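Aminopeptidase-like protein (Chaetomium thermophilum, PDB 5JM6) probably acts as a zinc-dependent aminopeptidase of the M18 family and assembles into a dodecamer associated with the Cvt pathway of selective autophagy. Local coordinates at residues A82-L87 with K102-T106; A434-I439 with V513-W517; L141-V146 with T256-L261. All blocks are in the same frame, centred on the assembly; numbering follows the deposited sequence.

In the fold
All three contacts lie away from the zinc sites and share no helix or strand. Contact 1 joins two parallel strands at one edge of the mixed nine-stranded sheet; backbone hydrogen bonds dominate it. In contact 2 helix 430-443 meets the end of helix 495-514 and the turn after it, through aliphatic side chains and an indole beneath a salt bridge. Contact 3, by the six-stranded antiparallel sheet, combines one backbone hydrogen bond with side-chain packing between a loop and a helix lead-in. All are partly buried; contact 1, touched by no other chain, lies nearest the chain's centre (about 18 Å between centres), contacts 2 and 3 about 28 and 26 Å from it, facing neighbouring subunits.

Contact 1: A82-L87 with K102-T106; sequences AGYVEL and KYFTT
Val-85 and Tyr-103 pair as parallel strand residues, and the hydrogen bonds are those of a parallel register. Val-85 N gives its hydrogen to Lys-102 O at 2.8 Å, and Val-85 O takes one from Phe-104 N, bracketing Tyr-103. Leu-87 N then binds Phe-104 O at 2.8 Å, almost straight at hydrogen (170°). Beyond it Thr-105 OG1 donates to Leu-87 O in the carbonyl plane, on a lone pair.

The tight side lies around Tyr-84 and Phe-104. Lys-102 CB stands over the centre of the Tyr-84 ring, 3.6 Å from its centroid, a CH-pi contact 10° off the ring normal, while Tyr-103 O lies at that ring's edge. Tyr-84 CB meets the edge of the Phe-104 ring, whose CZ lies 3.4 Å from Glu-86 CB above one face. Helix 68-81 packs here as well, through Leu-79 and Leu-80. On the face that carries Val-85 and Tyr-103, Leu-87 CD1 rests 3.7 Å from Tyr-103 CB, near Trp-93.

The solvent side is the outer edge formed by strand 85-86, looser on both faces. Val-85, on the Tyr-103 face, is exposed, and its CB touches Tyr-103 CD1 at 3.8 Å. Glu-86, on the Phe-104 face, is partly exposed and extends across the Phe-104 ring, its carboxylate tilted 29° from the ring plane, toward a long, weak ion pair with Lys-76.

Ahead of the strand, Gly-83 ends helix 68-81 in a Schellman motif with positive phi. The chain of Lys-102 bends at its third torsion, which carries Lys-102 NZ round to Ala-82 O, 2.9 Å away. The ammonium probably complements the partial negative charge at the helix C-terminus, so one lysine serves both chemistries: aliphatic base on an aromatic face, charged end on the helix terminus.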
loop_
_atom_site.group_PDB
_atom_site.type_symbol
_atom_site.label_atom_id
_atom_site.label_comp_id
_atom_site.label_asym_id
_atom_site.label_seq_id
_atom_site.Cartn_x
_atom_site.Cartn_y
_atom_site.Cartn_z
ATOM N N ALA A 82 49.551 44.515 9.463
ATOM C CA ALA A 82 49.668 44.613 10.914
ATOM C C ALA A 82 51.056 44.203 11.409
ATOM O O ALA A 82 51.318 44.209 12.611
ATOM C CB ALA A 82 48.600 43.763 11.586
ATOM N N GLY A 83 51.939 43.844 10.482
ATOM C CA GLY A 83 53.310 43.517 10.833
ATOM C C GLY A 83 53.595 42.055 11.124
ATOM O O GLY A 83 54.558 41.739 11.824
ATOM N N TYR A 84 52.764 41.159 10.600
ATOM C CA TYR A 84 53.016 39.726 10.739
ATOM C C TYR A 84 54.030 39.254 9.700
ATOM O O TYR A 84 54.075 39.762 8.578
ATOM C CB TYR A 84 51.717 38.922 10.611
ATOM C CG TYR A 84 50.825 38.962 11.837
ATOM C CD1 TYR A 84 50.244 40.151 12.263
ATOM C CD2 TYR A 84 50.544 37.805 12.554
ATOM C CE1 TYR A 84 49.424 40.189 13.379
ATOM C CE2 TYR A 84 49.723 37.833 13.670
ATOM C CZ TYR A 84 49.166 39.028 14.077
ATOM O OH TYR A 84 48.348 39.066 15.184
ATOM N N VAL A 85 54.843 38.278 10.089
ATOM C CA VAL A 85 55.858 37.705 9.215
ATOM C C VAL A 85 55.413 36.326 8.739
ATOM O O VAL A 85 54.968 35.507 9.538
ATOM C CB VAL A 85 57.218 37.598 9.936
ATOM C CG1 VAL A 85 58.220 36.825 9.096
ATOM C CG2 VAL A 85 57.746 38.981 10.279
ATOM N N GLU A 86 55.522 36.073 7.439
ATOM C CA GLU A 86 55.106 34.790 6.883
ATOM C C GLU A 86 56.189 33.733 7.049
ATOM O O GLU A 86 57.358 33.985 6.761
ATOM C CB GLU A 86 54.752 34.930 5.400
ATOM C CG GLU A 86 54.449 33.602 4.723
ATOM C CD GLU A 86 53.886 33.760 3.325
ATOM O OE1 GLU A 86 53.405 32.752 2.766
ATOM O OE2 GLU A 86 53.922 34.885 2.783
ATOM N N LEU A 87 55.801 32.547 7.512
ATOM C CA LEU A 87 56.748 31.446 7.622
ATOM C C LEU A 87 56.479 30.402 6.544
ATOM O O LEU A 87 55.564 29.589 6.678
ATOM C CB LEU A 87 56.660 30.814 9.013
ATOM C CG LEU A 87 56.969 31.751 10.183
ATOM C CD1 LEU A 87 56.580 31.123 11.512
ATOM C CD2 LEU A 87 58.440 32.117 10.180
ATOM N N LYS A 102 55.187 38.051 15.623
ATOM C CA LYS A 102 53.869 37.754 15.065
ATOM C C LYS A 102 54.016 37.124 13.684
ATOM O O LYS A 102 54.699 37.668 12.817
ATOM C CB LYS A 102 53.014 39.025 15.002
ATOM C CG LYS A 102 53.015 39.824 16.305
ATOM C CD LYS A 102 52.130 41.058 16.253
ATOM C CE LYS A 102 52.566 42.030 15.173
ATOM N NZ LYS A 102 51.838 43.324 15.298
ATOM N N TYR A 103 53.377 35.974 13.485
ATOM C CA TYR A 103 53.632 35.165 12.296
ATOM C C TYR A 103 52.367 34.560 11.689
ATOM O O TYR A 103 51.298 34.585 12.301
ATOM C CB TYR A 103 54.622 34.046 12.638
ATOM C CG TYR A 103 55.853 34.533 13.370
ATOM C CD1 TYR A 103 56.948 35.029 12.676
ATOM C CD2 TYR A 103 55.913 34.509 14.759
ATOM C CE1 TYR A 103 58.071 35.483 13.343
ATOM C CE2 TYR A 103 57.031 34.960 15.434
ATOM C CZ TYR A 103 58.108 35.447 14.721
ATOM O OH TYR A 103 59.223 35.895 15.392
ATOM N N PHE A 104 52.496 34.039 10.472
ATOM C CA PHE A 104 51.442 33.234 9.863
ATOM C C PHE A 104 52.008 32.264 8.831
ATOM O O PHE A 104 53.101 32.469 8.301
ATOM C CB PHE A 104 50.367 34.116 9.217
ATOM C CG PHE A 104 50.807 34.804 7.950
ATOM C CD1 PHE A 104 51.414 36.048 7.999
ATOM C CD2 PHE A 104 50.591 34.220 6.710
ATOM C CE1 PHE A 104 51.810 36.689 6.839
ATOM C CE2 PHE A 104 50.987 34.855 5.547
ATOM C CZ PHE A 104 51.592 36.093 5.612
ATOM N N THR A 105 51.251 31.209 8.549
ATOM C CA THR A 105 51.640 30.231 7.541
ATOM C C THR A 105 50.419 29.806 6.728
ATOM O O THR A 105 49.283 29.860 7.203
ATOM C CB THR A 105 52.341 29.010 8.190
ATOM O OG1 THR A 105 53.583 29.438 8.760
ATOM C CG2 THR A 105 52.637 27.907 7.176
ATOM N N THR A 106 50.680 29.402 5.490
ATOM C CA THR A 106 49.665 29.134 4.492
ATOM C C THR A 106 49.822 27.726 3.926
ATOM O O THR A 106 50.936 27.213 3.823
ATOM C CB THR A 106 49.759 30.187 3.367
ATOM O OG1 THR A 106 49.101 31.388 3.789
ATOM C CG2 THR A 106 49.142 29.698 2.064
#

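Contact 2: A434-I439 with V513-W517; sequences AILDRI and VDLEW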
loop_
_atom_site.group_PDB
_atom_site.type_symbol
_atom_site.label_atom_id
_atom_site.label_comp_id
_atom_site.label_asym_id
_atom_site.label_seq_id
_atom_site.Cartn_x
_atom_site.Cartn_y
_atom_site.Cartn_z
ATOM N N ALA A 434 33.087 25.818 32.495
ATOM C CA ALA A 434 33.522 26.597 33.649
ATOM C C ALA A 434 34.559 27.640 33.239
ATOM O O ALA A 434 34.507 28.788 33.679
ATOM C CB ALA A 434 34.083 25.686 34.731
ATOM N N ILE A 435 35.488 27.233 32.379
ATOM C CA ILE A 435 36.538 28.123 31.897
ATOM C C ILE A 435 35.979 29.254 31.036
ATOM O O ILE A 435 36.288 30.423 31.261
ATOM C CB ILE A 435 37.596 27.345 31.086
ATOM C CG1 ILE A 435 38.298 26.320 31.978
ATOM C CG2 ILE A 435 38.610 28.297 30.467
ATOM C CD1 ILE A 435 39.014 25.237 31.210
ATOM N N LEU A 436 35.147 28.910 30.057
ATOM C CA LEU A 436 34.651 29.912 29.117
ATOM C C LEU A 436 33.570 30.801 29.727
ATOM O O LEU A 436 33.414 31.950 29.320
ATOM C CB LEU A 436 34.121 29.248 27.847
ATOM C CG LEU A 436 35.072 28.395 27.007
ATOM C CD1 LEU A 436 34.275 27.706 25.925
ATOM C CD2 LEU A 436 36.189 29.226 26.394
ATOM N N ASP A 437 32.818 30.280 30.693
ATOM C CA ASP A 437 31.899 31.132 31.438
ATOM C C ASP A 437 32.699 32.131 32.263
ATOM O O ASP A 437 32.303 33.287 32.416
ATOM C CB ASP A 437 30.973 30.312 32.339
ATOM C CG ASP A 437 29.753 29.799 31.602
ATOM O OD1 ASP A 437 29.588 30.148 30.415
ATOM O OD2 ASP A 437 28.950 29.062 32.213
ATOM N N ARG A 438 33.837 31.680 32.782
ATOM C CA ARG A 438 34.711 32.535 33.574
ATOM C C ARG A 438 35.370 33.604 32.707
ATOM O O ARG A 438 35.453 34.767 33.101
ATOM C CB ARG A 438 35.772 31.693 34.285
ATOM C CG ARG A 438 36.878 32.496 34.940
ATOM C CD ARG A 438 36.379 33.253 36.157
ATOM N NE ARG A 438 37.476 33.900 36.869
ATOM C CZ ARG A 438 37.375 35.067 37.495
ATOM N NH1 ARG A 438 36.221 35.721 37.495
ATOM N NH2 ARG A 438 38.426 35.581 38.119
ATOM N N ILE A 439 35.835 33.213 31.526
ATOM C CA ILE A 439 36.411 34.179 30.600
ATOM C C ILE A 439 35.345 35.185 30.165
ATOM O O ILE A 439 35.609 36.387 30.104
ATOM C CB ILE A 439 37.042 33.479 29.378
ATOM C CG1 ILE A 439 38.423 32.939 29.762
ATOM C CG2 ILE A 439 37.161 34.432 28.200
ATOM C CD1 ILE A 439 39.183 32.300 28.630
ATOM N N VAL A 513 43.117 32.666 33.593
ATOM C CA VAL A 513 42.114 31.731 34.083
ATOM C C VAL A 513 42.738 30.377 34.417
ATOM O O VAL A 513 42.408 29.772 35.437
ATOM C CB VAL A 513 40.975 31.553 33.057
ATOM C CG1 VAL A 513 40.090 30.373 33.426
ATOM C CG2 VAL A 513 40.155 32.831 32.962
ATOM N N ASP A 514 43.658 29.917 33.572
ATOM C CA ASP A 514 44.300 28.620 33.782
ATOM C C ASP A 514 44.997 28.539 35.140
ATOM O O ASP A 514 45.104 27.462 35.725
ATOM C CB ASP A 514 45.304 28.324 32.668
ATOM C CG ASP A 514 45.952 26.960 32.821
ATOM O OD1 ASP A 514 45.212 25.964 32.963
ATOM O OD2 ASP A 514 47.200 26.886 32.816
ATOM N N LEU A 515 45.456 29.680 35.646
ATOM C CA LEU A 515 46.126 29.718 36.942
ATOM C C LEU A 515 45.144 29.804 38.113
ATOM O O LEU A 515 45.559 29.756 39.269
ATOM C CB LEU A 515 47.106 30.892 37.001
ATOM C CG LEU A 515 48.217 30.888 35.948
ATOM C CD1 LEU A 515 48.941 32.224 35.922
ATOM C CD2 LEU A 515 49.196 29.746 36.193
ATOM N N GLU A 516 43.853 29.930 37.822
ATOM C CA GLU A 516 42.844 29.897 38.881
ATOM C C GLU A 516 42.453 28.460 39.216
ATOM O O GLU A 516 41.685 28.219 40.147
ATOM C CB GLU A 516 41.596 30.693 38.484
ATOM C CG GLU A 516 41.853 32.143 38.111
ATOM C CD GLU A 516 40.573 32.900 37.798
ATOM O OE1 GLU A 516 39.511 32.255 37.674
ATOM O OE2 GLU A 516 40.629 34.142 37.679
ATOM N N TRP A 517 42.989 27.513 38.449
ATOM C CA TRP A 517 42.664 26.098 38.605
ATOM C C TRP A 517 43.751 25.338 39.363
ATOM O O TRP A 517 44.794 25.894 39.708
ATOM C CB TRP A 517 42.467 25.444 37.233
ATOM C CG TRP A 517 41.118 25.639 36.598
ATOM C CD1 TRP A 517 40.663 26.754 35.955
ATOM C CD2 TRP A 517 40.067 24.668 36.506
ATOM N NE1 TRP A 517 39.387 26.544 35.488
ATOM C CE2 TRP A 517 38.999 25.271 35.813
ATOM C CE3 TRP A 517 39.923 23.351 36.953
ATOM C CZ2 TRP A 517 37.804 24.602 35.555
ATOM C CZ3 TRP A 517 38.736 22.690 36.697
ATOM C CH2 TRP A 517 37.692 23.316 36.008
#
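Arg-438 and Glu-516 form a side-on salt bridge with one nitrogen to each oxygen. Arg-438 NE binds Glu-516 OE1 at 2.7 Å, on the syn lone pair, and Arg-438 NH2 binds Glu-516 OE2, also at 2.7 Å. The guanidinium and carboxylate planes are 35° apart, a twisted grip. The arginine chain leaves with CG anti to the backbone N and then turns at its second torsion (70°), which brings NE round to the glutamate.

Beneath the ion pair, Val-513 is the central apolar residue. Val-513 CG2 meets Ile-439 CG1 at 3.6 Å and also the CG of Arg-438, while Val-513 CG1 faces Ile-435 CG2 at 3.9 Å. Trp-517 lies across Ile-435, with NE1 3.7 Å from Ile-435 CG1, and Ala-434 CB reaches the edge of the indole at CZ2.

A type I beta turn from Asp-514 to Trp-517 carries Glu-516 and Trp-517 back toward helix 430-443; the bond from Glu-516 N to Val-513 O ties it to the preceding helical residue. Farther out, Asp-514 forms a salt bridge with Arg-90 of a second subunit, and Ala-434 packs on Ile-181 of that subunit. On the inner side Ile-435 touches Trp-510 and Phe-386, and Leu-436 rests on Val-388 and Ala-475. Helix 495-514 thus packs on helix 430-443, which in turn rests on the mixed sheet, consistent with the layered alpha/beta architecture of zinc-dependent exopeptidases.

Contact 3: L141-V146 with T256-L261; sequences LKPTSV and TQPPKL
Thr-256 O accepts a hydrogen bond from Val-146 N at 3.2 Å (156° at hydrogen), and Ser-145 N lies equally near it. The contact joins the loop between strands 139-141 and 153-160 of the six-stranded antiparallel sheet to the lead-in of helix 259-268, where Pro-258 occupies the N-cap position. Strand 153-160 supports the loop from behind: Gly-157 makes backbone hydrogen bonds with Lys-142 and Ser-145.

Thr-144 lies across Thr-256 at about a right angle, its CG2 3.3 Å from Thr-256 O and its OG1 3.8 Å from Thr-256 CB. The hydroxyl of Thr-256 sits between its own backbone N and carbonyl carbon (chi1 56°). There Thr-256 OG1 bonds Phe-253 O and accepts from Gln-257 NE2 at 3.1 Å, close to the amide plane. Gln-257 bends at its second torsion (-74°), which folds the amide back toward the 141-146 loop and brings NE2 to 2.8 Å from Pro-143 O. With a valine at Thr-256, Gln-257 NE2 would probably lose its acceptor and Phe-253 O its hydroxyl partner, setting the amide freer to turn.

Neighbouring subunits meet the outer sides: Thr-144 N bonds His-408 of a third subunit, and Leu-261 packs on Leu-295 of a fourth. Inside the chain, Leu-141 and Leu-261 both rest on Trp-280 and reach toward each other tip to tip, CD2 of Leu-141 3.7 Å from CD2 of Leu-261.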
loop_
_atom_site.group_PDB
_atom_site.type_symbol
_atom_site.label_atom_id
_atom_site.label_comp_id
_atom_site.label_asym_id
_atom_site.label_seq_id
_atom_site.Cartn_x
_atom_site.Cartn_y
_atom_site.Cartn_z
ATOM N N LEU A 141 32.951 24.459 -10.844
ATOM C CA LEU A 141 32.986 24.146 -12.263
ATOM C C LEU A 141 33.624 22.782 -12.491
ATOM O O LEU A 141 34.642 22.449 -11.883
ATOM C CB LEU A 141 33.752 25.220 -13.040
ATOM C CG LEU A 141 32.970 26.404 -13.614
ATOM C CD1 LEU A 141 32.271 27.203 -12.523
ATOM C CD2 LEU A 141 33.896 27.298 -14.428
ATOM N N LYS A 142 33.010 21.996 -13.366
ATOM C CA LYS A 142 33.533 20.691 -13.745
ATOM C C LYS A 142 34.883 20.846 -14.442
ATOM O O LYS A 142 35.184 21.921 -14.961
ATOM C CB LYS A 142 32.539 19.978 -14.661
ATOM C CG LYS A 142 31.186 19.698 -14.022
ATOM C CD LYS A 142 30.820 18.244 -14.200
ATOM C CE LYS A 142 29.440 17.890 -13.662
ATOM N NZ LYS A 142 28.329 18.525 -14.424
ATOM N N PRO A 143 35.714 19.788 -14.434
ATOM C CA PRO A 143 36.926 19.813 -15.263
ATOM C C PRO A 143 36.632 20.194 -16.715
ATOM O O PRO A 143 37.347 21.020 -17.281
ATOM C CB PRO A 143 37.439 18.379 -15.150
ATOM C CG PRO A 143 37.081 18.003 -13.748
ATOM C CD PRO A 143 35.744 18.675 -13.468
ATOM N N THR A 144 35.590 19.615 -17.300
ATOM C CA THR A 144 35.049 20.136 -18.549
ATOM C C THR A 144 33.729 20.820 -18.226
ATOM O O THR A 144 32.732 20.158 -17.939
ATOM C CB THR A 144 34.830 19.027 -19.600
ATOM O OG1 THR A 144 36.081 18.402 -19.912
ATOM C CG2 THR A 144 34.229 19.604 -20.873
ATOM N N SER A 145 33.724 22.147 -18.259
ATOM C CA SER A 145 32.518 22.895 -17.931
ATOM C C SER A 145 31.650 23.205 -19.147
ATOM O O SER A 145 30.491 23.590 -19.000
ATOM C CB SER A 145 32.886 24.183 -17.188
ATOM O OG SER A 145 34.182 24.632 -17.529
ATOM N N VAL A 146 32.194 23.003 -20.343
ATOM C CA VAL A 146 31.441 23.278 -21.560
ATOM C C VAL A 146 30.288 22.280 -21.710
ATOM O O VAL A 146 30.367 21.138 -21.250
ATOM C CB VAL A 146 32.350 23.249 -22.816
ATOM C CG1 VAL A 146 32.628 21.822 -23.264
ATOM C CG2 VAL A 146 31.724 24.055 -23.947
ATOM N N THR A 256 38.269 22.993 -23.057
ATOM C CA THR A 256 37.295 22.257 -22.248
ATOM C C THR A 256 36.250 23.171 -21.611
ATOM O O THR A 256 35.315 22.698 -20.967
ATOM C CB THR A 256 37.973 21.449 -21.120
ATOM O OG1 THR A 256 38.766 22.322 -20.305
ATOM C CG2 THR A 256 38.854 20.354 -21.696
ATOM N N GLN A 257 36.401 24.474 -21.818
ATOM C CA GLN A 257 35.616 25.476 -21.104
ATOM C C GLN A 257 34.759 26.288 -22.070
ATOM O O GLN A 257 35.003 26.267 -23.276
ATOM C CB GLN A 257 36.545 26.403 -20.315
ATOM C CG GLN A 257 37.567 25.673 -19.464
ATOM C CD GLN A 257 36.951 25.045 -18.232
ATOM O OE1 GLN A 257 36.189 25.686 -17.510
ATOM N NE2 GLN A 257 37.265 23.777 -17.993
ATOM N N PRO A 258 33.724 26.973 -21.553
ATOM C CA PRO A 258 32.979 27.891 -22.421
ATOM C C PRO A 258 33.905 28.961 -22.988
ATOM O O PRO A 258 34.625 29.597 -22.218
ATOM C CB PRO A 258 31.938 28.500 -21.479
ATOM C CG PRO A 258 31.762 27.479 -20.409
ATOM C CD PRO A 258 33.117 26.866 -20.214
ATOM N N PRO A 259 33.888 29.158 -24.317
ATOM C CA PRO A 259 34.827 30.074 -24.977
ATOM C C PRO A 259 34.733 31.472 -24.400
ATOM O O PRO A 259 35.731 32.174 -24.233
ATOM C CB PRO A 259 34.366 30.065 -26.438
ATOM C CG PRO A 259 33.589 28.806 -26.592
ATOM C CD PRO A 259 32.930 28.572 -25.269
ATOM N N LYS A 260 33.505 31.852 -24.081
ATOM C CA LYS A 260 33.197 33.188 -23.617
ATOM C C LYS A 260 33.624 33.435 -22.179
ATOM O O LYS A 260 33.903 34.571 -21.796
ATOM C CB LYS A 260 31.706 33.438 -23.770
ATOM C CG LYS A 260 31.446 34.470 -24.813
ATOM C CD LYS A 260 29.991 34.715 -25.062
ATOM C CE LYS A 260 29.841 35.198 -26.484
ATOM N NZ LYS A 260 28.525 35.836 -26.693
ATOM N N LEU A 261 33.664 32.372 -21.384
ATOM C CA LEU A 261 34.156 32.475 -20.019
ATOM C C LEU A 261 35.671 32.628 -20.031
ATOM O O LEU A 261 36.226 33.428 -19.281
ATOM C CB LEU A 261 33.743 31.251 -19.199
ATOM C CG LEU A 261 34.173 31.222 -17.730
ATOM C CD1 LEU A 261 33.589 32.399 -16.963
ATOM C CD2 LEU A 261 33.769 29.905 -17.087
#